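Local coordinates for leucine-rich-repeat protein (Methanosarcina barkeri, PDB 4WNR) that binds guanine nucleotide, here GDP with magnesium, through a Ras-like Roc G-domain joined in this construct to the COR-A part of the COR domain, at residues 42-47 with 114-119; 104-109 with 280-285; 216-221 with 229-234. All blocks are in the same frame, centred on the assembly; numbering follows the deposited sequence.

Interaction 1 (42-47 with 114-119)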
loop_
_atom_site.group_PDB
_atom_site.type_symbol
_atom_site.label_atom_id
_atom_site.label_comp_id
_atom_site.label_asym_id
_atom_site.label_seq_id
_atom_site.Cartn_x
_atom_site.Cartn_y
_atom_site.Cartn_z
ATOM N N VAL A 42 2.489 11.754 3.057
ATOM C CA VAL A 42 1.277 11.036 2.663
ATOM C C VAL A 42 1.647 9.853 1.779
ATOM O O VAL A 42 2.544 9.954 0.941
ATOM C CB VAL A 42 0.304 11.930 1.861
ATOM C CG1 VAL A 42 -1.070 11.279 1.772
ATOM C CG2 VAL A 42 0.186 13.313 2.478
ATOM N N LYS A 43 0.948 8.738 1.971
ATOM C CA LYS A 43 1.058 7.596 1.069
ATOM C C LYS A 43 0.013 7.738 -0.033
ATOM O O LYS A 43 -1.171 7.914 0.251
ATOM C CB LYS A 43 0.858 6.279 1.823
ATOM C CG LYS A 43 1.122 5.046 0.968
ATOM C CD LYS A 43 1.254 3.778 1.799
ATOM C CE LYS A 43 -0.086 3.326 2.352
ATOM N NZ LYS A 43 0.043 2.096 3.180
ATOM N N VAL A 44 0.462 7.679 -1.284
ATOM C CA VAL A 44 -0.434 7.750 -2.438
ATOM C C VAL A 44 -0.524 6.369 -3.079
ATOM O O VAL A 44 0.493 5.785 -3.459
ATOM C CB VAL A 44 0.039 8.794 -3.470
ATOM C CG1 VAL A 44 -0.872 8.802 -4.691
ATOM C CG2 VAL A 44 0.071 10.178 -2.844
ATOM N N LEU A 45 -1.745 5.860 -3.204
ATOM C CA LEU A 45 -1.982 4.500 -3.683
ATOM C C LEU A 45 -2.582 4.494 -5.087
ATOM O O LEU A 45 -3.738 4.879 -5.275
ATOM C CB LEU A 45 -2.913 3.765 -2.716
ATOM C CG LEU A 45 -2.318 3.496 -1.329
ATOM C CD1 LEU A 45 -3.406 3.354 -0.279
ATOM C CD2 LEU A 45 -1.428 2.260 -1.349
ATOM N N LEU A 46 -1.786 4.063 -6.064
ATOM C CA LEU A 46 -2.262 3.876 -7.435
ATOM C C LEU A 46 -3.057 2.574 -7.490
ATOM O O LEU A 46 -2.495 1.495 -7.324
ATOM C CB LEU A 46 -1.090 3.817 -8.426
ATOM C CG LEU A 46 -0.369 5.110 -8.839
ATOM C CD1 LEU A 46 -1.292 6.029 -9.626
ATOM C CD2 LEU A 46 0.222 5.835 -7.640
ATOM N N VAL A 47 -4.365 2.679 -7.697
ATOM C CA VAL A 47 -5.233 1.497 -7.753
ATOM C C VAL A 47 -6.099 1.492 -9.010
ATOM O O VAL A 47 -6.324 2.529 -9.633
ATOM C CB VAL A 47 -6.122 1.365 -6.497
ATOM C CG1 VAL A 47 -5.264 1.074 -5.276
ATOM C CG2 VAL A 47 -6.964 2.614 -6.276
ATOM N N ARG A 114 -6.006 7.371 6.226
ATOM C CA ARG A 114 -5.181 8.583 6.287
ATOM C C ARG A 114 -4.157 8.606 5.151
ATOM O O ARG A 114 -2.965 8.830 5.369
ATOM C CB ARG A 114 -4.492 8.701 7.649
ATOM C CG ARG A 114 -5.464 8.804 8.813
ATOM C CD ARG A 114 -4.741 9.037 10.128
ATOM N NE ARG A 114 -4.001 7.856 10.570
ATOM C CZ ARG A 114 -3.311 7.773 11.707
ATOM N NH1 ARG A 114 -3.251 8.806 12.542
ATOM N NH2 ARG A 114 -2.677 6.647 12.013
ATOM N N SER A 115 -4.650 8.362 3.941
ATOM C CA SER A 115 -3.821 8.287 2.741
ATOM C C SER A 115 -4.523 9.028 1.604
ATOM O O SER A 115 -5.512 9.720 1.837
ATOM C CB SER A 115 -3.592 6.820 2.362
ATOM O OG SER A 115 -3.051 6.088 3.450
ATOM N N LEU A 116 -3.997 8.904 0.388
ATOM C CA LEU A 116 -4.668 9.418 -0.809
ATOM C C LEU A 116 -4.699 8.337 -1.886
ATOM O O LEU A 116 -3.732 7.594 -2.062
ATOM C CB LEU A 116 -3.970 10.675 -1.331
ATOM C CG LEU A 116 -4.709 11.446 -2.433
ATOM C CD1 LEU A 116 -4.576 12.949 -2.230
ATOM C CD2 LEU A 116 -4.225 11.053 -3.823
ATOM N N TYR A 117 -5.819 8.258 -2.601
ATOM C CA TYR A 117 -6.020 7.232 -3.621
ATOM C C TYR A 117 -6.146 7.841 -5.011
ATOM O O TYR A 117 -6.807 8.863 -5.193
ATOM C CB TYR A 117 -7.271 6.408 -3.304
ATOM C CG TYR A 117 -7.078 5.445 -2.158
ATOM C CD1 TYR A 117 -7.154 5.879 -0.837
ATOM C CD2 TYR A 117 -6.811 4.099 -2.393
ATOM C CE1 TYR A 117 -6.973 4.999 0.218
ATOM C CE2 TYR A 117 -6.630 3.211 -1.345
ATOM C CZ TYR A 117 -6.713 3.664 -0.043
ATOM O OH TYR A 117 -6.529 2.780 0.994
ATOM N N ILE A 118 -5.496 7.202 -5.981
ATOM C CA ILE A 118 -5.642 7.553 -7.392
ATOM C C ILE A 118 -6.227 6.350 -8.129
ATOM O O ILE A 118 -5.544 5.343 -8.331
ATOM C CB ILE A 118 -4.294 7.967 -8.018
ATOM C CG1 ILE A 118 -3.774 9.242 -7.349
ATOM C CG2 ILE A 118 -4.443 8.188 -9.521
ATOM C CD1 ILE A 118 -2.348 9.599 -7.712
ATOM N N LEU A 119 -7.498 6.459 -8.510
ATOM C CA LEU A 119 -8.195 5.394 -9.231
ATOM C C LEU A 119 -8.037 5.584 -10.739
ATOM O O LEU A 119 -8.585 6.526 -11.307
ATOM C CB LEU A 119 -9.681 5.375 -8.855
ATOM C CG LEU A 119 -10.583 4.368 -9.579
ATOM C CD1 LEU A 119 -10.055 2.947 -9.451
ATOM C CD2 LEU A 119 -12.004 4.461 -9.043
HETATM O O HOH W 1 -0.265 8.349 4.388
#
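Val44 to Val47 run parallel to Leu116 to Leu119 as adjacent strands, their axes 4.7 Å apart and inclined by 20°. Four nearly straight backbone bonds make the ladder. Leu45 uses both polar atoms: its N donates to Leu116 O (2.9 Å), and its O accepts from Ile118 N, the N-H...O angle 177°. Lys43 O takes Leu116 N at one end, and Val47 N reaches Ile118 O (3.0 Å) at the other. Where the chains part, a water continues the link, accepting from Lys43 N at 2.7 Å and donating to Arg114 O.

On one face, Ile118 serves two partners. Its CD1 lies 3.5 Å from Val44 CG1, and its CG2 packs alongside Leu46 CD1 at 3.8 Å. On the other face, Leu45 and Tyr117, paired in register, lie side by side, both with CG anti to the carbonyl carbon (chi1 -74° for Tyr117). Leu45 CD1 comes obliquely to the phenol end of the ring, 3.3 Å from Tyr117 CZ. Val47 CG2 meets the ring at its edge, 4.2 Å from Tyr117 CD2, while the hydroxyl is tied to Ser112 O. An alanine at Tyr117 would probably open a gap beside Leu45 CD1 and Val47 CG2 and leave Ser112 O without this mate.

The pair belongs to the parallel core of the Roc G-domain, where strand 36-47 leads into the P-loop that binds GDP. Strand 88-96 flanks strand 36-47 on its other side, and strand 145-149 continues the sheet beyond 116-121. Helix 186-198 packs on the Val44, Leu116 and Ile118 face through Leu197, Leu193 and Phe189; helix 129-140 lies against Val47, Tyr117 and Leu119 through Ile136, Trp132 and Leu133.

Interaction 2 (104-109 with 280-285)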
loop_
_atom_site.group_PDB
_atom_site.type_symbol
_atom_site.label_atom_id
_atom_site.label_comp_id
_atom_site.label_asym_id
_atom_site.label_seq_id
_atom_site.Cartn_x
_atom_site.Cartn_y
_atom_site.Cartn_z
ATOM N N HIS A 104 -4.098 -11.462 -7.797
ATOM C CA HIS A 104 -4.186 -12.251 -6.565
ATOM C C HIS A 104 -4.744 -11.464 -5.376
ATOM O O HIS A 104 -4.958 -12.034 -4.307
ATOM C CB HIS A 104 -2.814 -12.818 -6.199
ATOM C CG HIS A 104 -2.248 -13.738 -7.234
ATOM N ND1 HIS A 104 -2.887 -14.893 -7.634
ATOM C CD2 HIS A 104 -1.098 -13.679 -7.945
ATOM C CE1 HIS A 104 -2.157 -15.501 -8.552
ATOM N NE2 HIS A 104 -1.065 -14.786 -8.758
ATOM N N ALA A 105 -4.959 -10.162 -5.565
ATOM C CA ALA A 105 -5.548 -9.282 -4.545
ATOM C C ALA A 105 -4.660 -9.089 -3.308
ATOM O O ALA A 105 -5.163 -8.837 -2.211
ATOM C CB ALA A 105 -6.935 -9.779 -4.144
ATOM N N THR A 106 -3.345 -9.183 -3.493
ATOM C CA THR A 106 -2.390 -8.971 -2.398
ATOM C C THR A 106 -2.145 -7.483 -2.123
ATOM O O THR A 106 -1.523 -7.127 -1.121
ATOM C CB THR A 106 -1.039 -9.658 -2.671
ATOM O OG1 THR A 106 -0.485 -9.173 -3.899
ATOM C CG2 THR A 106 -1.211 -11.167 -2.752
ATOM N N HIS A 107 -2.630 -6.621 -3.015
ATOM C CA HIS A 107 -2.576 -5.171 -2.806
ATOM C C HIS A 107 -3.401 -4.736 -1.591
ATOM O O HIS A 107 -3.128 -3.698 -0.992
ATOM C CB HIS A 107 -3.057 -4.425 -4.054
ATOM C CG HIS A 107 -4.528 -4.540 -4.300
ATOM N ND1 HIS A 107 -5.096 -5.623 -4.934
ATOM C CD2 HIS A 107 -5.550 -3.704 -3.999
ATOM C CE1 HIS A 107 -6.403 -5.451 -5.013
ATOM N NE2 HIS A 107 -6.705 -4.294 -4.451
ATOM N N GLN A 108 -4.406 -5.540 -1.241
ATOM C CA GLN A 108 -5.254 -5.295 -0.068
ATOM C C GLN A 108 -4.471 -5.149 1.241
ATOM O O GLN A 108 -4.922 -4.463 2.161
ATOM C CB GLN A 108 -6.277 -6.424 0.088
ATOM C CG GLN A 108 -7.386 -6.420 -0.950
ATOM C CD GLN A 108 -8.315 -7.611 -0.801
ATOM O OE1 GLN A 108 -7.880 -8.759 -0.889
ATOM N NE2 GLN A 108 -9.600 -7.345 -0.571
ATOM N N PHE A 109 -3.303 -5.786 1.323
ATOM C CA PHE A 109 -2.481 -5.735 2.540
ATOM C C PHE A 109 -1.954 -4.321 2.804
ATOM O O PHE A 109 -1.699 -3.951 3.950
ATOM C CB PHE A 109 -1.280 -6.698 2.469
ATOM C CG PHE A 109 -1.607 -8.088 1.980
ATOM C CD1 PHE A 109 -2.867 -8.648 2.165
ATOM C CD2 PHE A 109 -0.628 -8.853 1.358
ATOM C CE1 PHE A 109 -3.148 -9.928 1.712
ATOM C CE2 PHE A 109 -0.900 -10.133 0.909
ATOM C CZ PHE A 109 -2.162 -10.673 1.087
ATOM N N GLU A 280 5.744 -12.314 -1.910
ATOM C CA GLU A 280 6.484 -13.475 -2.417
ATOM C C GLU A 280 6.198 -14.742 -1.605
ATOM O O GLU A 280 6.232 -15.849 -2.144
ATOM C CB GLU A 280 7.991 -13.195 -2.437
ATOM C CG GLU A 280 8.416 -12.130 -3.443
ATOM C CD GLU A 280 8.113 -12.509 -4.884
ATOM O OE1 GLU A 280 8.203 -13.709 -5.225
ATOM O OE2 GLU A 280 7.784 -11.604 -5.677
ATOM N N GLY A 281 5.921 -14.571 -0.315
ATOM C CA GLY A 281 5.500 -15.678 0.543
ATOM C C GLY A 281 4.123 -16.204 0.172
ATOM O O GLY A 281 3.890 -17.413 0.170
ATOM N N VAL A 282 3.214 -15.287 -0.149
ATOM C CA VAL A 282 1.854 -15.642 -0.556
ATOM C C VAL A 282 1.839 -16.281 -1.948
ATOM O O VAL A 282 1.110 -17.245 -2.176
ATOM C CB VAL A 282 0.918 -14.410 -0.531
ATOM C CG1 VAL A 282 -0.451 -14.743 -1.111
ATOM C CG2 VAL A 282 0.767 -13.888 0.891
ATOM N N TYR A 283 2.637 -15.743 -2.870
ATOM C CA TYR A 283 2.703 -16.278 -4.238
ATOM C C TYR A 283 3.312 -17.680 -4.278
ATOM O O TYR A 283 2.924 -18.505 -5.108
ATOM C CB TYR A 283 3.485 -15.343 -5.174
ATOM C CG TYR A 283 2.914 -13.942 -5.303
ATOM C CD1 TYR A 283 1.538 -13.720 -5.359
ATOM C CD2 TYR A 283 3.758 -12.837 -5.392
ATOM C CE1 TYR A 283 1.023 -12.440 -5.478
ATOM C CE2 TYR A 283 3.251 -11.554 -5.514
ATOM C CZ TYR A 283 1.884 -11.359 -5.555
ATOM O OH TYR A 283 1.376 -10.085 -5.677
ATOM N N LYS A 284 4.265 -17.943 -3.388
ATOM C CA LYS A 284 4.836 -19.284 -3.246
ATOM C C LYS A 284 3.760 -20.314 -2.896
ATOM O O LYS A 284 3.785 -21.436 -3.396
ATOM C CB LYS A 284 5.945 -19.301 -2.189
ATOM C CG LYS A 284 7.322 -18.983 -2.744
ATOM C CD LYS A 284 8.362 -18.868 -1.639
ATOM C CE LYS A 284 9.764 -19.185 -2.141
ATOM N NZ LYS A 284 10.148 -18.405 -3.350
ATOM N N ILE A 285 2.818 -19.918 -2.042
ATOM C CA ILE A 285 1.698 -20.777 -1.660
ATOM C C ILE A 285 0.724 -20.941 -2.828
ATOM O O ILE A 285 0.348 -22.060 -3.171
ATOM C CB ILE A 285 0.953 -20.225 -0.422
ATOM C CG1 ILE A 285 1.876 -20.254 0.802
ATOM C CG2 ILE A 285 -0.312 -21.029 -0.139
ATOM C CD1 ILE A 285 1.397 -19.406 1.961
#
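His104 and Tyr283 open a Roc-COR interface: the segment 104-109, just after the short helix that in Ras-like proteins belongs to switch II, rests against COR-A helix 275-286. The imidazole and phenol rings meet obliquely with their planes at 49°, and His104 CD2 is 3.5 Å from Tyr283 CE1. Ala105 then breaks the helix with a positive phi of 66°, and the chain turns so that Thr106 faces helix 275-286.

Thr106 carries the polar link. Its OG1 donates to Tyr283 OH at 2.7 Å, and the same phenol oxygen is also hydrogen-bonded to Glu101 OE2 of the Roc domain, so two Roc groups grip this oxygen, which probably helps to hold the ring in place. The methyl of Thr106 does separate work: CG2 lies 3.7 Å from Tyr283 CE1 and 4.0 Å from Val282 CG1, adding apolar contact beside the polar bond.

Farther on, in the 3-10 turn, Phe109 points its side chain toward the helix, and helix 322-331 adds Leu328 beside it and Met329 beside Val282. The two branches of Val282 divide the segment between them: CG1 goes to Thr106, and CG2 approaches the Phe109 ring obliquely, 4.1 Å from CE2.

Interaction 3 (216-221 with 229-234)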
loop_
_atom_site.group_PDB
_atom_site.type_symbol
_atom_site.label_atom_id
_atom_site.label_comp_id
_atom_site.label_asym_id
_atom_site.label_seq_id
_atom_site.Cartn_x
_atom_site.Cartn_y
_atom_site.Cartn_z
ATOM N N THR A 216 12.983 7.422 10.751
ATOM C CA THR A 216 14.171 7.374 9.891
ATOM C C THR A 216 15.063 6.163 10.179
ATOM O O THR A 216 15.749 5.667 9.283
ATOM C CB THR A 216 15.015 8.658 10.017
ATOM O OG1 THR A 216 15.273 8.929 11.399
ATOM C CG2 THR A 216 14.287 9.843 9.396
ATOM N N LYS A 217 15.048 5.697 11.425
ATOM C CA LYS A 217 15.772 4.483 11.813
ATOM C C LYS A 217 15.204 3.268 11.073
ATOM O O LYS A 217 15.956 2.463 10.518
ATOM C CB LYS A 217 15.681 4.274 13.330
ATOM C CG LYS A 217 16.543 3.149 13.887
ATOM C CD LYS A 217 18.030 3.469 13.820
ATOM C CE LYS A 217 18.839 2.558 14.735
ATOM N NZ LYS A 217 18.651 1.110 14.433
ATOM N N LEU A 218 13.876 3.157 11.068
ATOM C CA LEU A 218 13.174 2.057 10.397
ATOM C C LEU A 218 13.357 2.079 8.879
ATOM O O LEU A 218 13.455 1.026 8.250
ATOM C CB LEU A 218 11.679 2.093 10.735
ATOM C CG LEU A 218 11.309 1.780 12.190
ATOM C CD1 LEU A 218 9.912 2.288 12.512
ATOM C CD2 LEU A 218 11.412 0.289 12.472
ATOM N N GLU A 219 13.402 3.277 8.302
ATOM C CA GLU A 219 13.548 3.439 6.852
ATOM C C GLU A 219 14.893 2.923 6.339
ATOM O O GLU A 219 14.951 2.266 5.299
ATOM C CB GLU A 219 13.368 4.906 6.450
ATOM C CG GLU A 219 11.925 5.383 6.505
ATOM C CD GLU A 219 11.775 6.871 6.246
ATOM O OE1 GLU A 219 12.739 7.509 5.769
ATOM O OE2 GLU A 219 10.682 7.410 6.519
ATOM N N LYS A 220 15.963 3.217 7.072
ATOM C CA LYS A 220 17.310 2.792 6.677
ATOM C C LYS A 220 17.616 1.327 7.014
ATOM O O LYS A 220 18.612 0.780 6.536
ATOM C CB LYS A 220 18.367 3.708 7.299
ATOM C CG LYS A 220 18.278 5.155 6.826
ATOM C CD LYS A 220 19.648 5.801 6.655
ATOM C CE LYS A 220 20.381 5.988 7.977
ATOM N NZ LYS A 220 19.775 7.050 8.829
ATOM N N MET A 221 16.772 0.700 7.832
ATOM C CA MET A 221 16.913 -0.729 8.140
ATOM C C MET A 221 16.588 -1.595 6.922
ATOM O O MET A 221 15.619 -1.336 6.207
ATOM C CB MET A 221 16.022 -1.134 9.321
ATOM C CG MET A 221 16.771 -1.267 10.636
ATOM S SD MET A 221 15.697 -1.815 11.974
ATOM C CE MET A 221 15.260 -0.243 12.704
ATOM N N GLU A 229 8.744 -6.675 20.158
ATOM C CA GLU A 229 9.765 -6.437 21.181
ATOM C C GLU A 229 10.878 -5.539 20.637
ATOM O O GLU A 229 11.337 -4.624 21.323
ATOM C CB GLU A 229 10.352 -7.773 21.668
ATOM C CG GLU A 229 11.418 -7.669 22.758
ATOM C CD GLU A 229 10.900 -7.090 24.065
ATOM O OE1 GLU A 229 9.682 -7.186 24.331
ATOM O OE2 GLU A 229 11.719 -6.546 24.835
ATOM N N GLU A 230 11.300 -5.808 19.403
ATOM C CA GLU A 230 12.378 -5.053 18.759
ATOM C C GLU A 230 11.966 -3.612 18.475
ATOM O O GLU A 230 12.787 -2.701 18.574
ATOM C CB GLU A 230 12.813 -5.735 17.460
ATOM C CG GLU A 230 13.624 -7.006 17.671
ATOM C CD GLU A 230 13.926 -7.750 16.380
ATOM O OE1 GLU A 230 15.016 -8.353 16.283
ATOM O OE2 GLU A 230 13.077 -7.742 15.461
ATOM N N TYR A 231 10.701 -3.414 18.112
ATOM C CA TYR A 231 10.166 -2.073 17.882
ATOM C C TYR A 231 10.157 -1.243 19.165
ATOM O O TYR A 231 10.540 -0.070 19.151
ATOM C CB TYR A 231 8.750 -2.139 17.301
ATOM C CG TYR A 231 8.079 -0.784 17.223
ATOM C CD1 TYR A 231 8.410 0.121 16.219
ATOM C CD2 TYR A 231 7.129 -0.402 18.166
ATOM C CE1 TYR A 231 7.807 1.366 16.149
ATOM C CE2 TYR A 231 6.520 0.841 18.105
ATOM C CZ TYR A 231 6.864 1.720 17.097
ATOM O OH TYR A 231 6.256 2.951 17.036
ATOM N N ARG A 232 9.710 -1.852 20.262
ATOM C CA ARG A 232 9.671 -1.176 21.564
ATOM C C ARG A 232 11.072 -0.815 22.071
ATOM O O ARG A 232 11.242 0.195 22.753
ATOM C CB ARG A 232 8.918 -2.021 22.600
ATOM C CG ARG A 232 7.405 -1.884 22.501
ATOM C CD ARG A 232 6.666 -2.529 23.666
ATOM N NE ARG A 232 6.090 -3.829 23.312
ATOM C CZ ARG A 232 6.686 -5.011 23.473
ATOM N NH1 ARG A 232 7.907 -5.106 23.994
ATOM N NH2 ARG A 232 6.049 -6.119 23.105
ATOM N N ASN A 233 12.062 -1.638 21.734
ATOM C CA ASN A 233 13.462 -1.344 22.055
ATOM C C ASN A 233 14.002 -0.164 21.246
ATOM O O ASN A 233 14.717 0.684 21.783
ATOM C CB ASN A 233 14.342 -2.577 21.827
ATOM C CG ASN A 233 14.064 -3.690 22.825
ATOM O OD1 ASN A 233 13.582 -3.444 23.932
ATOM N ND2 ASN A 233 14.374 -4.923 22.437
ATOM N N ILE A 234 13.660 -0.118 19.959
ATOM C CA ILE A 234 14.032 1.006 19.087
ATOM C C ILE A 234 13.392 2.303 19.584
ATOM O O ILE A 234 14.001 3.371 19.518
ATOM C CB ILE A 234 13.625 0.748 17.620
ATOM C CG1 ILE A 234 14.466 -0.388 17.032
ATOM C CG2 ILE A 234 13.801 2.001 16.766
ATOM C CD1 ILE A 234 13.826 -1.064 15.841
#
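On the helix whose Tyr231 and Ile234 meet Leu218 and Met221, Arg232 NH1 donates to Glu229 OE1 at 2.8 Å, a salt bridge between residues three apart on one helical face. The carboxylate oxygen lies nearly in the guanidinium plane, but the donor comes from above the carboxylate plane. Arg232 also makes a cation-pi contact with Tyr228, so its charge has a second partner within the same helix.

The contact itself is apolar and joins the end of helix 209-220, with Met221 just beyond it, to helix 228-237. Ile234 supplies most of the second segment's share, with each branch going to a different residue. CD1 meets Met221 CE tip to tip at 3.5 Å and lies 4.4 Å from Leu218 CD2. CG2, anti to the backbone N while CG1 is anti to the carbonyl carbon (chi1 -68°), instead crosses the aliphatic part of Lys217, with Lys217 CG at 4.1 Å. Lys217 is exposed, so that side of the contact borders solvent, whereas Leu218 and Tyr231 are buried. Leu218 CD1 approaches the Tyr231 ring at its edge, 4.3 Å from CE1. The ring's hydroxyl is held by Gln246 O in the next helix.

The helix axes stay 11.9 Å apart and run at 130°, so side-chain ends bridge the gap and the backbones do not pack closely. This is plain packing within the COR-A domain, away from the nucleotide site. Between the two segments in sequence, the short strand 225-226 places Ile226 against both Leu218 and Ile234. Leu273 adds to Met221, and helix 243-256 closes the buried side through Leu253 on Leu218 and through Leu249 and Val250 on Tyr231.

How the interactions relate
Interaction 1 is the one beside the nucleotide: the Leu46 side chain is about 7 Å from GDP, about 8 Å from the magnesium ion and about 4 Å from the side chain of Lys54. Interaction 2 joins the same G-domain to COR-A; the side chain of Tyr283 is about 11 Å from the magnesium ion and about 13 Å from GDP, too far to touch either. Its centre is 20 Å from that of interaction 1, though their nearest atoms are about 5 Å apart. Interaction 3 lies wholly in COR-A, its centre 25 Å from both others. In sequence it falls between the two halves of interaction 2, whereas interactions 1 and 2 interleave.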